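Local coordinates for protein topoisomerase IV subunit A (PDB 1ZVT) that probably binds DNA through its C-terminal beta-pinwheel domain and helps to set the substrate specificity of topoisomerase IV in decatenation and supercoil removal, at residues D51-Y57 against L78-P82; T75-T79 against N119-K123; Q96-S102 against V134-I140; F108-D114 against L164-S168; K123-P129 against S168-G172. Residues are numbered along the deposited sequence.

Contact 1: D51-Y57 against L78-P82; sequences DSTGRSY and LTLPP
Residues 51-57 form a tight hairpin: a type I turn runs from Asp51 to Gly54, closed by Gly54 N to Asp51 O (3.1 Å) and Asp51 N to Arg55 O (2.9 Å). Gly54 takes left-handed angles (90/14) as a G1 bulge, and the chain re-enters a strand at Arg55. Opposite it, 78-82 is extended without regular structure, Leu78 CA 7.4 Å from Tyr57 CA and Leu80 CA 7.7 Å from Asp51 CA. Asp51 (chi1 p) organises the turn: its OD1 accepts from Thr53 N (2.8 Å, an Asx turn), Thr53 OG1 (2.7 Å) and Arg55 N (3.1 Å), while OD2 takes the hydroxyl OH of Tyr57 (2.7 Å). Tyr57, chi1 m, lays its ring beneath Leu78, whose CD1 stands 4.3 Å from the ring centroid in a CH-pi contact. Leu80 CD2 packs 3.7 Å from Tyr57 CZ. The Pro81 ring packs against the turn, its CD 3.2 Å from Asp51 OD2 and its CG 3.6 Å from Thr53 OG1. Arg55 adds CD at 4.0 Å from Pro81 CG; its polar end goes to Ala121. This is the hairpin of the middle strands, 47-51 and 55-59, of a four-stranded beta-pinwheel blade, with the linker to strand 86-90 passing over its turn.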
# COMPACT_ATOMS: atom_id res chain seq x y z
N ASP A 51 -1.61 -8.47 5.10
CA ASP A 51 -0.35 -9.02 5.66
C ASP A 51 0.77 -9.13 4.65
O ASP A 51 0.58 -8.87 3.44
CB ASP A 51 -0.58 -10.34 6.46
CG ASP A 51 -0.76 -11.58 5.57
OD1 ASP A 51 -0.38 -11.58 4.39
OD2 ASP A 51 -1.25 -12.60 6.09
N SER A 52 1.96 -9.48 5.15
CA SER A 52 3.18 -9.51 4.33
C SER A 52 3.17 -10.59 3.25
O SER A 52 4.06 -10.59 2.38
CB SER A 52 4.39 -9.70 5.25
OG SER A 52 4.21 -10.82 6.06
N THR A 53 2.21 -11.51 3.30
CA THR A 53 2.06 -12.59 2.33
C THR A 53 1.00 -12.29 1.26
O THR A 53 0.79 -13.10 0.36
CB THR A 53 1.76 -13.96 3.00
OG1 THR A 53 0.42 -13.98 3.49
CG2 THR A 53 2.73 -14.26 4.13
N GLY A 54 0.38 -11.13 1.37
CA GLY A 54 -0.62 -10.70 0.38
C GLY A 54 -2.05 -11.12 0.72
O GLY A 54 -2.94 -11.05 -0.15
N ARG A 55 -2.27 -11.55 1.95
CA ARG A 55 -3.64 -11.87 2.41
C ARG A 55 -4.32 -10.64 2.98
O ARG A 55 -3.66 -9.80 3.57
CB ARG A 55 -3.61 -13.00 3.45
CG ARG A 55 -3.04 -14.33 2.90
CD ARG A 55 -3.30 -15.50 3.86
NE ARG A 55 -4.71 -15.89 3.92
CZ ARG A 55 -5.31 -16.76 3.11
NH1 ARG A 55 -4.64 -17.34 2.10
NH2 ARG A 55 -6.58 -17.07 3.28
N SER A 56 -5.64 -10.53 2.81
CA SER A 56 -6.41 -9.43 3.42
C SER A 56 -7.47 -9.97 4.41
O SER A 56 -7.95 -11.09 4.26
CB SER A 56 -7.08 -8.53 2.38
OG SER A 56 -8.07 -9.23 1.64
N TYR A 57 -7.81 -9.14 5.40
CA TYR A 57 -8.67 -9.54 6.49
C TYR A 57 -9.53 -8.35 6.85
O TYR A 57 -9.03 -7.22 6.84
CB TYR A 57 -7.84 -9.87 7.73
CG TYR A 57 -6.73 -10.85 7.56
CD1 TYR A 57 -5.49 -10.45 7.05
CD2 TYR A 57 -6.87 -12.18 7.98
CE1 TYR A 57 -4.44 -11.36 6.93
CE2 TYR A 57 -5.82 -13.09 7.85
CZ TYR A 57 -4.62 -12.66 7.34
OH TYR A 57 -3.58 -13.54 7.18
N LEU A 78 -6.82 -12.58 14.03
CA LEU A 78 -6.51 -13.04 12.66
C LEU A 78 -5.57 -14.21 12.70
O LEU A 78 -4.68 -14.27 13.55
CB LEU A 78 -5.81 -11.92 11.86
CG LEU A 78 -6.41 -10.52 11.92
CD1 LEU A 78 -5.50 -9.54 11.12
CD2 LEU A 78 -7.84 -10.53 11.36
N THR A 79 -5.77 -15.13 11.75
CA THR A 79 -4.90 -16.30 11.60
C THR A 79 -3.85 -15.94 10.57
O THR A 79 -4.10 -16.04 9.37
CB THR A 79 -5.67 -17.50 11.09
OG1 THR A 79 -6.78 -17.76 11.96
CG2 THR A 79 -4.75 -18.73 11.05
N LEU A 80 -2.71 -15.48 11.05
CA LEU A 80 -1.63 -15.09 10.15
C LEU A 80 -0.76 -16.29 9.79
O LEU A 80 -0.55 -17.17 10.63
CB LEU A 80 -0.78 -13.99 10.80
CG LEU A 80 -1.50 -12.69 11.20
CD1 LEU A 80 -0.56 -11.73 11.89
CD2 LEU A 80 -2.15 -12.02 9.99
N PRO A 81 -0.28 -16.34 8.53
CA PRO A 81 0.70 -17.36 8.14
C PRO A 81 1.95 -17.29 9.02
O PRO A 81 2.26 -16.24 9.59
CB PRO A 81 1.04 -16.98 6.69
CG PRO A 81 -0.18 -16.27 6.20
CD PRO A 81 -0.65 -15.48 7.39
N PRO A 82 2.66 -18.42 9.16
CA PRO A 82 3.92 -18.41 9.91
C PRO A 82 4.86 -17.26 9.50
O PRO A 82 5.20 -17.12 8.33
CB PRO A 82 4.56 -19.76 9.55
CG PRO A 82 3.43 -20.64 9.15
CD PRO A 82 2.33 -19.75 8.61

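Contact 2: T75-T79 against N119-K123; sequences TGKLT and NRAGK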
# COMPACT_ATOMS: atom_id res chain seq x y z
N THR A 75 -3.01 -10.85 16.36
CA THR A 75 -2.91 -12.32 16.35
C THR A 75 -4.06 -12.99 17.10
O THR A 75 -4.33 -14.18 16.87
CB THR A 75 -1.58 -12.82 16.90
OG1 THR A 75 -1.36 -12.22 18.19
CG2 THR A 75 -0.42 -12.45 15.97
N GLY A 76 -4.73 -12.25 17.99
CA GLY A 76 -5.92 -12.77 18.69
C GLY A 76 -7.18 -12.71 17.84
O GLY A 76 -8.22 -13.26 18.23
N LYS A 77 -7.09 -12.04 16.70
CA LYS A 77 -8.25 -11.84 15.85
C LYS A 77 -8.08 -12.43 14.46
O LYS A 77 -9.07 -12.73 13.80
CB LYS A 77 -8.63 -10.34 15.74
CG LYS A 77 -9.50 -9.84 16.91
CD LYS A 77 -10.73 -9.05 16.45
CE LYS A 77 -11.58 -8.54 17.62
NZ LYS A 77 -11.50 -9.34 18.90
N LEU A 78 -6.82 -12.58 14.03
CA LEU A 78 -6.51 -13.04 12.66
C LEU A 78 -5.57 -14.21 12.70
O LEU A 78 -4.68 -14.27 13.55
CB LEU A 78 -5.81 -11.92 11.86
CG LEU A 78 -6.41 -10.52 11.92
CD1 LEU A 78 -5.50 -9.54 11.12
CD2 LEU A 78 -7.84 -10.53 11.36
N THR A 79 -5.77 -15.13 11.75
CA THR A 79 -4.90 -16.30 11.60
C THR A 79 -3.85 -15.94 10.57
O THR A 79 -4.10 -16.04 9.37
CB THR A 79 -5.67 -17.50 11.09
OG1 THR A 79 -6.78 -17.76 11.96
CG2 THR A 79 -4.75 -18.73 11.05
N ASN A 119 -13.67 -13.90 7.60
CA ASN A 119 -13.19 -15.14 8.20
C ASN A 119 -11.81 -14.95 8.76
O ASN A 119 -11.06 -14.07 8.31
CB ASN A 119 -13.17 -16.27 7.16
CG ASN A 119 -12.28 -15.96 5.98
OD1 ASN A 119 -12.52 -14.99 5.24
ND2 ASN A 119 -11.24 -16.75 5.80
N ARG A 120 -11.46 -15.77 9.75
CA ARG A 120 -10.26 -15.53 10.54
C ARG A 120 -8.98 -15.61 9.73
O ARG A 120 -8.02 -14.87 9.99
CB ARG A 120 -10.21 -16.49 11.74
CG ARG A 120 -9.32 -16.00 12.87
CD ARG A 120 -9.33 -16.97 14.07
NE ARG A 120 -8.76 -16.34 15.26
CZ ARG A 120 -7.45 -16.26 15.51
NH1 ARG A 120 -6.56 -16.72 14.63
NH2 ARG A 120 -7.03 -15.70 16.64
N ALA A 121 -8.95 -16.51 8.74
CA ALA A 121 -7.78 -16.68 7.90
C ALA A 121 -7.74 -15.68 6.75
O ALA A 121 -6.79 -15.69 5.99
CB ALA A 121 -7.72 -18.11 7.35
N GLY A 122 -8.76 -14.83 6.64
CA GLY A 122 -8.85 -13.84 5.54
C GLY A 122 -8.85 -14.47 4.16
O GLY A 122 -9.27 -15.64 3.98
N LYS A 123 -8.38 -13.70 3.18
CA LYS A 123 -8.42 -14.06 1.76
C LYS A 123 -7.05 -13.92 1.11
O LYS A 123 -6.32 -12.98 1.40
CB LYS A 123 -9.44 -13.15 1.05
CG LYS A 123 -9.23 -12.93 -0.43
CD LYS A 123 -10.28 -11.99 -1.01
CE LYS A 123 -10.00 -11.74 -2.49
NZ LYS A 123 -11.06 -10.90 -3.15
O HOH W 1 -11.00 -14.18 15.52
O HOH W 2 -4.30 -16.92 6.83
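Arg120 stretches its side chain, all of chi1 to chi3 near t, across the bend at residues 75-79, so that its guanidinium lies with one face against Lys77 O and Leu78 N. Both segments belong to connections of the beta-pinwheel: 75-79 leaves the short strand 72-73, the fourth of one blade, and 119-123 leads into strand 123-124, the fourth of the next. The guanidinium edge is well used. NH2 donates to Thr75 O (3.1 Å) and NH1 to Thr79 OG1 (2.9 Å), so the arginine ties Thr75, in the short 3-10 segment, to Thr79, four positions on. Its own carbonyl completes the clasp, since Thr79 N donates to Arg120 O at 2.9 Å in an almost straight line. Arg120 and Ala121 are the central residues of a type I turn from Asn119 to Gly122, closed by Gly122 N to Asn119 O (2.9 Å) and braced by Asn119 ND2 to Gly122 O (2.9 Å). Thr79 rests on this turn, with its CB 3.9 Å from Ala121 CA. The site lies at the surface, and polar bonds dominate it. The Lys77 amine forms a salt bridge with Glu72. One water donates to Lys77 O (3.0 Å) and accepts a weak bond from Arg120 NE (3.1 Å); a second donates to both Thr79 O, at 2.7 Å, and Ala121 O, at 2.9 Å.

Contact 3: Q96-S102 against V134-I140; sequences QKLLMAS and VMPPVVI
Strand 97-101 runs antiparallel to 134-140. Leu99 and Val138 form a hydrogen-bonded pair (Leu99 N to Val138 O 2.7 Å, Val138 N to Leu99 O 3.1 Å); Leu98 and Val139 form the adjoining non-hydrogen-bonded pair, CA atoms 4.5 Å apart. Ile140 N reaches Lys97 O (2.9 Å). Beyond Pro136-Pro137 the register slips by one and Met135 N bonds Ala101 O (2.9 Å); the gap holds two waters, one 2.9 Å from both Leu99 O and Pro136 O. Leu98 (m,t) sets CD2 3.8 Å from Val139 CG2 (chi1 t). On the other face Leu99 (t,p) and Val138 (t) meet CB to CB at 4.2 Å. Ile140 (m,t) brings CD1 4.1 Å from Leu99 CB. Met100, m at all three angles, curls its SD to 3.9 Å from Pro137 CB; Met135, likewise mmm, places CG 3.9 Å from Ala101 CB. Leu99 and Val138 also meet strand 190-196 of another blade. Aliphatic groups on both faces imply a blade sheet packed against neighbours, with water bridging backbone groups around the prolines.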
# COMPACT_ATOMS: atom_id res chain seq x y z
N GLN A 96 -14.59 1.95 -3.31
CA GLN A 96 -13.36 2.73 -3.52
C GLN A 96 -12.34 1.92 -4.32
O GLN A 96 -11.97 0.82 -3.92
CB GLN A 96 -12.72 3.14 -2.17
CG GLN A 96 -11.40 3.90 -2.30
CD GLN A 96 -11.58 5.22 -3.00
OE1 GLN A 96 -12.38 6.05 -2.58
NE2 GLN A 96 -10.85 5.41 -4.11
N LYS A 97 -11.87 2.47 -5.43
CA LYS A 97 -10.81 1.78 -6.19
C LYS A 97 -9.45 1.86 -5.53
O LYS A 97 -9.08 2.90 -4.97
CB LYS A 97 -10.73 2.35 -7.61
CG LYS A 97 -11.99 2.08 -8.45
CD LYS A 97 -11.93 0.71 -9.12
CE LYS A 97 -13.23 0.34 -9.83
NZ LYS A 97 -13.44 1.12 -11.10
N LEU A 98 -8.70 0.76 -5.63
CA LEU A 98 -7.37 0.64 -5.02
C LEU A 98 -6.44 0.01 -6.01
O LEU A 98 -6.87 -0.77 -6.88
CB LEU A 98 -7.43 -0.31 -3.81
CG LEU A 98 -8.49 -0.07 -2.74
CD1 LEU A 98 -8.50 -1.22 -1.76
CD2 LEU A 98 -8.14 1.24 -2.04
N LEU A 99 -5.16 0.33 -5.89
CA LEU A 99 -4.14 -0.36 -6.68
C LEU A 99 -3.39 -1.34 -5.78
O LEU A 99 -2.76 -0.92 -4.80
CB LEU A 99 -3.16 0.67 -7.28
CG LEU A 99 -1.86 0.18 -7.93
CD1 LEU A 99 -2.20 -0.72 -9.13
CD2 LEU A 99 -1.01 1.37 -8.38
N MET A 100 -3.42 -2.62 -6.15
CA MET A 100 -2.70 -3.68 -5.44
C MET A 100 -1.55 -4.15 -6.31
O MET A 100 -1.71 -4.28 -7.52
CB MET A 100 -3.61 -4.88 -5.17
CG MET A 100 -4.78 -4.61 -4.24
SD MET A 100 -4.29 -4.02 -2.59
CE MET A 100 -3.08 -5.20 -2.07
N ALA A 101 -0.39 -4.41 -5.71
CA ALA A 101 0.78 -4.80 -6.50
C ALA A 101 1.82 -5.50 -5.66
O ALA A 101 1.84 -5.39 -4.42
CB ALA A 101 1.39 -3.56 -7.19
N SER A 102 2.68 -6.24 -6.35
CA SER A 102 3.86 -6.84 -5.71
C SER A 102 5.14 -6.21 -6.26
O SER A 102 5.16 -5.61 -7.36
CB SER A 102 3.88 -8.35 -5.97
OG SER A 102 4.18 -8.59 -7.34
N VAL A 134 4.67 -7.43 -0.87
CA VAL A 134 3.50 -6.62 -1.22
C VAL A 134 3.90 -5.13 -1.27
O VAL A 134 4.61 -4.66 -0.36
CB VAL A 134 2.37 -6.77 -0.15
CG1 VAL A 134 1.15 -5.92 -0.54
CG2 VAL A 134 1.95 -8.24 0.04
N MET A 135 3.43 -4.38 -2.28
CA MET A 135 3.63 -2.94 -2.30
C MET A 135 2.60 -2.28 -1.38
O MET A 135 1.52 -2.81 -1.15
CB MET A 135 3.44 -2.36 -3.71
CG MET A 135 4.38 -2.90 -4.76
SD MET A 135 6.13 -2.65 -4.38
CE MET A 135 6.30 -0.86 -4.48
N PRO A 136 2.90 -1.08 -0.89
CA PRO A 136 1.84 -0.39 -0.14
C PRO A 136 0.61 -0.13 -1.04
O PRO A 136 0.79 0.45 -2.11
CB PRO A 136 2.50 0.96 0.19
CG PRO A 136 3.98 0.67 0.22
CD PRO A 136 4.15 -0.31 -0.95
N PRO A 137 -0.60 -0.59 -0.65
CA PRO A 137 -1.81 -0.33 -1.48
C PRO A 137 -2.00 1.15 -1.70
O PRO A 137 -1.70 1.94 -0.80
CB PRO A 137 -2.98 -0.88 -0.62
CG PRO A 137 -2.29 -1.96 0.20
CD PRO A 137 -0.93 -1.39 0.54
N VAL A 138 -2.48 1.53 -2.87
CA VAL A 138 -2.68 2.93 -3.18
C VAL A 138 -4.14 3.16 -3.46
O VAL A 138 -4.73 2.49 -4.31
CB VAL A 138 -1.86 3.39 -4.39
CG1 VAL A 138 -2.04 4.92 -4.61
CG2 VAL A 138 -0.38 3.03 -4.19
N VAL A 139 -4.73 4.10 -2.73
CA VAL A 139 -6.12 4.50 -2.97
C VAL A 139 -6.15 5.34 -4.24
O VAL A 139 -5.40 6.33 -4.39
CB VAL A 139 -6.70 5.28 -1.77
CG1 VAL A 139 -8.07 5.86 -2.10
CG2 VAL A 139 -6.78 4.42 -0.53
N ILE A 140 -6.99 4.94 -5.19
CA ILE A 140 -7.06 5.65 -6.46
C ILE A 140 -8.15 6.72 -6.36
O ILE A 140 -9.34 6.39 -6.31
CB ILE A 140 -7.35 4.69 -7.63
CG1 ILE A 140 -6.19 3.70 -7.84
CG2 ILE A 140 -7.64 5.50 -8.91
CD1 ILE A 140 -6.58 2.48 -8.70
O HOH W 3 0.14 -1.06 -4.49
O HOH W 4 -0.41 -3.37 -3.00

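Contact 4: F108-D114 against L164-S168; sequences FVCTFND and LPQLS
Residues 108-111 are the extended end of a strand, and 112-114 turn into helical angles; 164-167 runs alongside as an extended chain without regular structure, turning at Ser168, and is bridged to the strand once, at Val109 and Gln166 (CA atoms 4.4 Å apart). Phe108, with chi1 p and chi2 90°, brings CD1 3.6 Å from Leu167 O; its CB lies 3.9 Å from Leu167 CB and its CA 3.8 Å from Leu164 CD2. Val109 carries the backbone bonds: its N donates to Pro165 O (3.2 Å) and its O accepts from Leu167 N (2.9 Å), with Gln166 CA also 3.1 Å from that oxygen. Val109 (chi1 t) sets CG2 4.3 Å from Leu164 CB. Cys110 brings CB to 3.2 Å from Leu167 O. Thr111 starts a turn, Thr111 O accepting from Asp114 N (3.0 Å) and Thr111 N donating to Asp114 OD2 (3.0 Å). Asp114 (chi1 m) then reaches over with OD1 3.7 Å from Ser168 CB, while a water links its OD2 (2.6 Å) to Gln166 NE2 (3.1 Å) and Leu167 O (2.8 Å). In the pinwheel, strand 106-111 thus lies between strand 97-101, which pairs with Phe108 and Cys110, and the chain entering strand 173-174; Leu164 also touches Leu99.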
# COMPACT_ATOMS: atom_id res chain seq x y z
N PHE A 108 -2.94 -5.11 -9.89
CA PHE A 108 -4.28 -4.96 -10.45
C PHE A 108 -5.04 -3.87 -9.76
O PHE A 108 -4.71 -3.46 -8.65
CB PHE A 108 -5.06 -6.30 -10.40
CG PHE A 108 -5.17 -6.92 -9.01
CD1 PHE A 108 -6.23 -6.61 -8.18
CD2 PHE A 108 -4.21 -7.85 -8.56
CE1 PHE A 108 -6.35 -7.18 -6.89
CE2 PHE A 108 -4.32 -8.43 -7.29
CZ PHE A 108 -5.39 -8.08 -6.45
N VAL A 109 -6.08 -3.38 -10.42
CA VAL A 109 -6.99 -2.46 -9.76
C VAL A 109 -8.12 -3.31 -9.16
O VAL A 109 -8.56 -4.28 -9.78
CB VAL A 109 -7.57 -1.43 -10.76
CG1 VAL A 109 -8.61 -0.57 -10.09
CG2 VAL A 109 -6.43 -0.54 -11.31
N CYS A 110 -8.56 -2.97 -7.95
CA CYS A 110 -9.72 -3.63 -7.35
C CYS A 110 -10.52 -2.61 -6.55
O CYS A 110 -10.21 -1.42 -6.61
CB CYS A 110 -9.32 -4.82 -6.46
SG CYS A 110 -8.34 -4.43 -4.97
N THR A 111 -11.57 -3.05 -5.87
CA THR A 111 -12.28 -2.18 -4.94
C THR A 111 -12.01 -2.64 -3.50
O THR A 111 -11.57 -3.77 -3.27
CB THR A 111 -13.81 -2.18 -5.16
OG1 THR A 111 -14.31 -3.50 -4.94
CG2 THR A 111 -14.17 -1.69 -6.59
N PHE A 112 -12.31 -1.76 -2.55
CA PHE A 112 -12.16 -2.08 -1.12
C PHE A 112 -12.95 -3.34 -0.75
O PHE A 112 -12.48 -4.18 0.04
CB PHE A 112 -12.62 -0.88 -0.28
CG PHE A 112 -12.46 -1.06 1.21
CD1 PHE A 112 -11.22 -0.91 1.82
CD2 PHE A 112 -13.56 -1.35 2.01
CE1 PHE A 112 -11.07 -1.07 3.22
CE2 PHE A 112 -13.42 -1.52 3.42
CZ PHE A 112 -12.16 -1.38 4.02
N ASN A 113 -14.13 -3.48 -1.33
CA ASN A 113 -14.96 -4.65 -1.08
C ASN A 113 -14.22 -5.96 -1.35
O ASN A 113 -14.42 -6.94 -0.63
CB ASN A 113 -16.25 -4.61 -1.89
CG ASN A 113 -17.23 -5.66 -1.43
OD1 ASN A 113 -17.62 -6.52 -2.21
ND2 ASN A 113 -17.56 -5.64 -0.16
N ASP A 114 -13.34 -5.98 -2.35
CA ASP A 114 -12.57 -7.16 -2.70
C ASP A 114 -11.60 -7.57 -1.62
O ASP A 114 -11.19 -8.71 -1.58
CB ASP A 114 -11.78 -6.94 -3.99
CG ASP A 114 -12.68 -6.81 -5.19
OD1 ASP A 114 -13.67 -7.58 -5.28
OD2 ASP A 114 -12.41 -5.95 -6.05
N LEU A 164 -4.37 -0.51 -16.37
CA LEU A 164 -4.17 -1.72 -15.61
C LEU A 164 -5.51 -2.43 -15.34
O LEU A 164 -6.41 -1.85 -14.71
CB LEU A 164 -3.49 -1.38 -14.28
CG LEU A 164 -3.03 -2.57 -13.44
CD1 LEU A 164 -1.99 -3.42 -14.15
CD2 LEU A 164 -2.46 -2.05 -12.15
N PRO A 165 -5.66 -3.67 -15.84
CA PRO A 165 -6.93 -4.38 -15.69
C PRO A 165 -7.38 -4.54 -14.25
O PRO A 165 -6.55 -4.72 -13.34
CB PRO A 165 -6.66 -5.75 -16.33
CG PRO A 165 -5.60 -5.48 -17.35
CD PRO A 165 -4.70 -4.47 -16.63
N GLN A 166 -8.70 -4.46 -14.06
CA GLN A 166 -9.32 -4.69 -12.77
C GLN A 166 -9.51 -6.19 -12.50
O GLN A 166 -9.97 -6.92 -13.37
CB GLN A 166 -10.65 -3.93 -12.68
CG GLN A 166 -11.38 -4.10 -11.35
CD GLN A 166 -12.53 -3.14 -11.15
OE1 GLN A 166 -12.81 -2.28 -12.00
NE2 GLN A 166 -13.20 -3.25 -10.01
N LEU A 167 -9.13 -6.63 -11.31
CA LEU A 167 -9.30 -8.01 -10.86
C LEU A 167 -9.80 -8.02 -9.42
O LEU A 167 -9.75 -6.98 -8.75
CB LEU A 167 -7.97 -8.77 -10.94
CG LEU A 167 -7.36 -9.03 -12.32
CD1 LEU A 167 -5.97 -9.63 -12.15
CD2 LEU A 167 -8.25 -9.92 -13.24
N SER A 168 -10.28 -9.16 -8.95
CA SER A 168 -10.73 -9.27 -7.54
C SER A 168 -9.65 -9.94 -6.70
O SER A 168 -9.71 -9.90 -5.47
CB SER A 168 -12.03 -10.06 -7.43
OG SER A 168 -11.85 -11.36 -7.94
O HOH W 5 -12.27 -5.88 -8.66

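Contact 5: K123-P129 against S168-G172; sequences KALITLP and SKGKG
Three hydrogen bonds join the segments. Lys123, t along its whole side chain from chi1 (155°), extends NZ to Ser168 O (2.9 Å); the same amine has Asp114 O as a stronger partner. Gly170 N donates to Leu125 O (3.0 Å), and Thr127 N to Gly170 O (3.0 Å), so Gly170 brackets Ile126 in the pattern of a parallel bridge. The setting is the side-by-side run of two connections in the beta-pinwheel: 123-129 comes off the fourth strand of one blade, and 168-172 leads into strand 173-174, the fourth strand of the next. The two run in the same direction, 25° apart, with Leu125 beside Lys169, Ile126 beside Gly170 (CA atoms 5.0 Å apart) and Thr127 beside Lys171 (CA atoms 4.4 Å apart). Gly170, at phi/psi 123/-170, adopts angles at which a CB would clash with the preceding carbonyl. Short CA-H...O contacts reinforce the seam, Ile126 CA lying 3.3 Å from Gly170 O and Lys169 CA 3.2 Å from Leu125 O. Around it the packing is light. Leu125 (t,p) turns CD1 to 3.7 Å from Ser168 O, and Lys123 CE rests 3.9 Å from Lys169 CB. Thr127 and Lys171 meet CB to CB at 4.3 Å; the Lys171 chain passes Pro129 toward a cation-pi contact with Tyr106. At the far end one water donates to both Thr127 O and Lys171 O, 2.8 Å from each.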
# COMPACT_ATOMS: atom_id res chain seq x y z
N LYS A 123 -8.38 -13.70 3.18
CA LYS A 123 -8.42 -14.06 1.76
C LYS A 123 -7.05 -13.92 1.11
O LYS A 123 -6.32 -12.98 1.40
CB LYS A 123 -9.44 -13.15 1.05
CG LYS A 123 -9.23 -12.93 -0.43
CD LYS A 123 -10.28 -11.99 -1.01
CE LYS A 123 -10.00 -11.74 -2.49
NZ LYS A 123 -11.06 -10.90 -3.15
N ALA A 124 -6.70 -14.87 0.22
CA ALA A 124 -5.52 -14.71 -0.61
C ALA A 124 -5.84 -13.64 -1.64
O ALA A 124 -6.66 -13.87 -2.53
CB ALA A 124 -5.17 -16.05 -1.30
N LEU A 125 -5.28 -12.45 -1.49
CA LEU A 125 -5.69 -11.33 -2.34
C LEU A 125 -4.71 -11.12 -3.48
O LEU A 125 -5.10 -11.00 -4.64
CB LEU A 125 -5.86 -10.05 -1.54
CG LEU A 125 -5.96 -8.72 -2.29
CD1 LEU A 125 -7.27 -8.61 -3.03
CD2 LEU A 125 -5.79 -7.56 -1.29
N ILE A 126 -3.43 -11.02 -3.13
CA ILE A 126 -2.40 -10.90 -4.17
C ILE A 126 -1.37 -12.02 -4.04
O ILE A 126 -0.86 -12.32 -2.95
CB ILE A 126 -1.76 -9.49 -4.23
CG1 ILE A 126 -0.68 -9.42 -5.33
CG2 ILE A 126 -1.21 -9.06 -2.86
CD1 ILE A 126 -0.44 -8.02 -5.80
N THR A 127 -1.13 -12.70 -5.16
CA THR A 127 -0.21 -13.79 -5.18
C THR A 127 1.20 -13.25 -5.41
O THR A 127 1.45 -12.54 -6.38
CB THR A 127 -0.60 -14.78 -6.28
OG1 THR A 127 -1.96 -15.15 -6.07
CG2 THR A 127 0.29 -16.01 -6.25
N LEU A 128 2.11 -13.59 -4.51
CA LEU A 128 3.49 -13.12 -4.61
C LEU A 128 4.38 -14.16 -5.25
O LEU A 128 4.43 -15.32 -4.78
CB LEU A 128 4.05 -12.81 -3.23
CG LEU A 128 3.29 -11.77 -2.41
CD1 LEU A 128 3.93 -11.66 -1.05
CD2 LEU A 128 3.30 -10.42 -3.13
N PRO A 129 5.10 -13.76 -6.30
CA PRO A 129 6.21 -14.58 -6.83
C PRO A 129 7.28 -14.87 -5.80
O PRO A 129 7.27 -14.28 -4.73
CB PRO A 129 6.78 -13.70 -7.96
CG PRO A 129 5.57 -12.93 -8.43
CD PRO A 129 4.87 -12.56 -7.12
N SER A 168 -10.28 -9.16 -8.95
CA SER A 168 -10.73 -9.27 -7.54
C SER A 168 -9.65 -9.94 -6.70
O SER A 168 -9.71 -9.90 -5.47
CB SER A 168 -12.03 -10.06 -7.43
OG SER A 168 -11.85 -11.36 -7.94
N LYS A 169 -8.69 -10.56 -7.37
CA LYS A 169 -7.55 -11.21 -6.73
C LYS A 169 -6.60 -11.75 -7.79
O LYS A 169 -6.91 -11.71 -8.99
CB LYS A 169 -8.03 -12.36 -5.84
CG LYS A 169 -8.68 -13.50 -6.64
CD LYS A 169 -9.27 -14.59 -5.73
CE LYS A 169 -9.68 -15.81 -6.54
NZ LYS A 169 -10.40 -15.47 -7.82
N GLY A 170 -5.46 -12.27 -7.34
CA GLY A 170 -4.51 -13.02 -8.20
C GLY A 170 -3.12 -12.42 -8.19
O GLY A 170 -2.80 -11.52 -7.39
N LYS A 171 -2.28 -12.92 -9.10
CA LYS A 171 -0.95 -12.34 -9.27
C LYS A 171 -1.05 -10.93 -9.83
O LYS A 171 -0.23 -10.07 -9.50
CB LYS A 171 -0.14 -13.22 -10.23
CG LYS A 171 1.26 -12.73 -10.53
CD LYS A 171 1.86 -13.57 -11.67
CE LYS A 171 3.31 -13.21 -11.96
NZ LYS A 171 3.91 -14.13 -13.00
N GLY A 172 -2.07 -10.69 -10.66
CA GLY A 172 -2.16 -9.46 -11.42
C GLY A 172 -1.46 -9.52 -12.76
O GLY A 172 -0.88 -10.55 -13.16
O HOH W 6 2.00 -10.25 -7.86

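Overall arrangement
Contact 3 lies nearest the centre of the chain and is true sheet pairing, aliphatic on both faces; contacts 2 and 5 are surface contacts between connections, held mainly by backbone carbonyls, a long basic side chain and water. Contacts 1, 3 and 4 are partly buried, contact 3 having the most buried residues. Contacts 3 and 4 hold neighbouring strands of one blade, 97-101 and 106-111, and contact 5 abuts them through Phe108 and Ile126. Contacts 1 and 2 share Leu78 and Thr79 in the connection into the preceding blade, where strand 55-59 pairs with 123-124. Lys123 links the two blades: its backbone N meets Ser56 O of contact 1, and its NZ reaches Asp114 O and Ser168 O of contact 4.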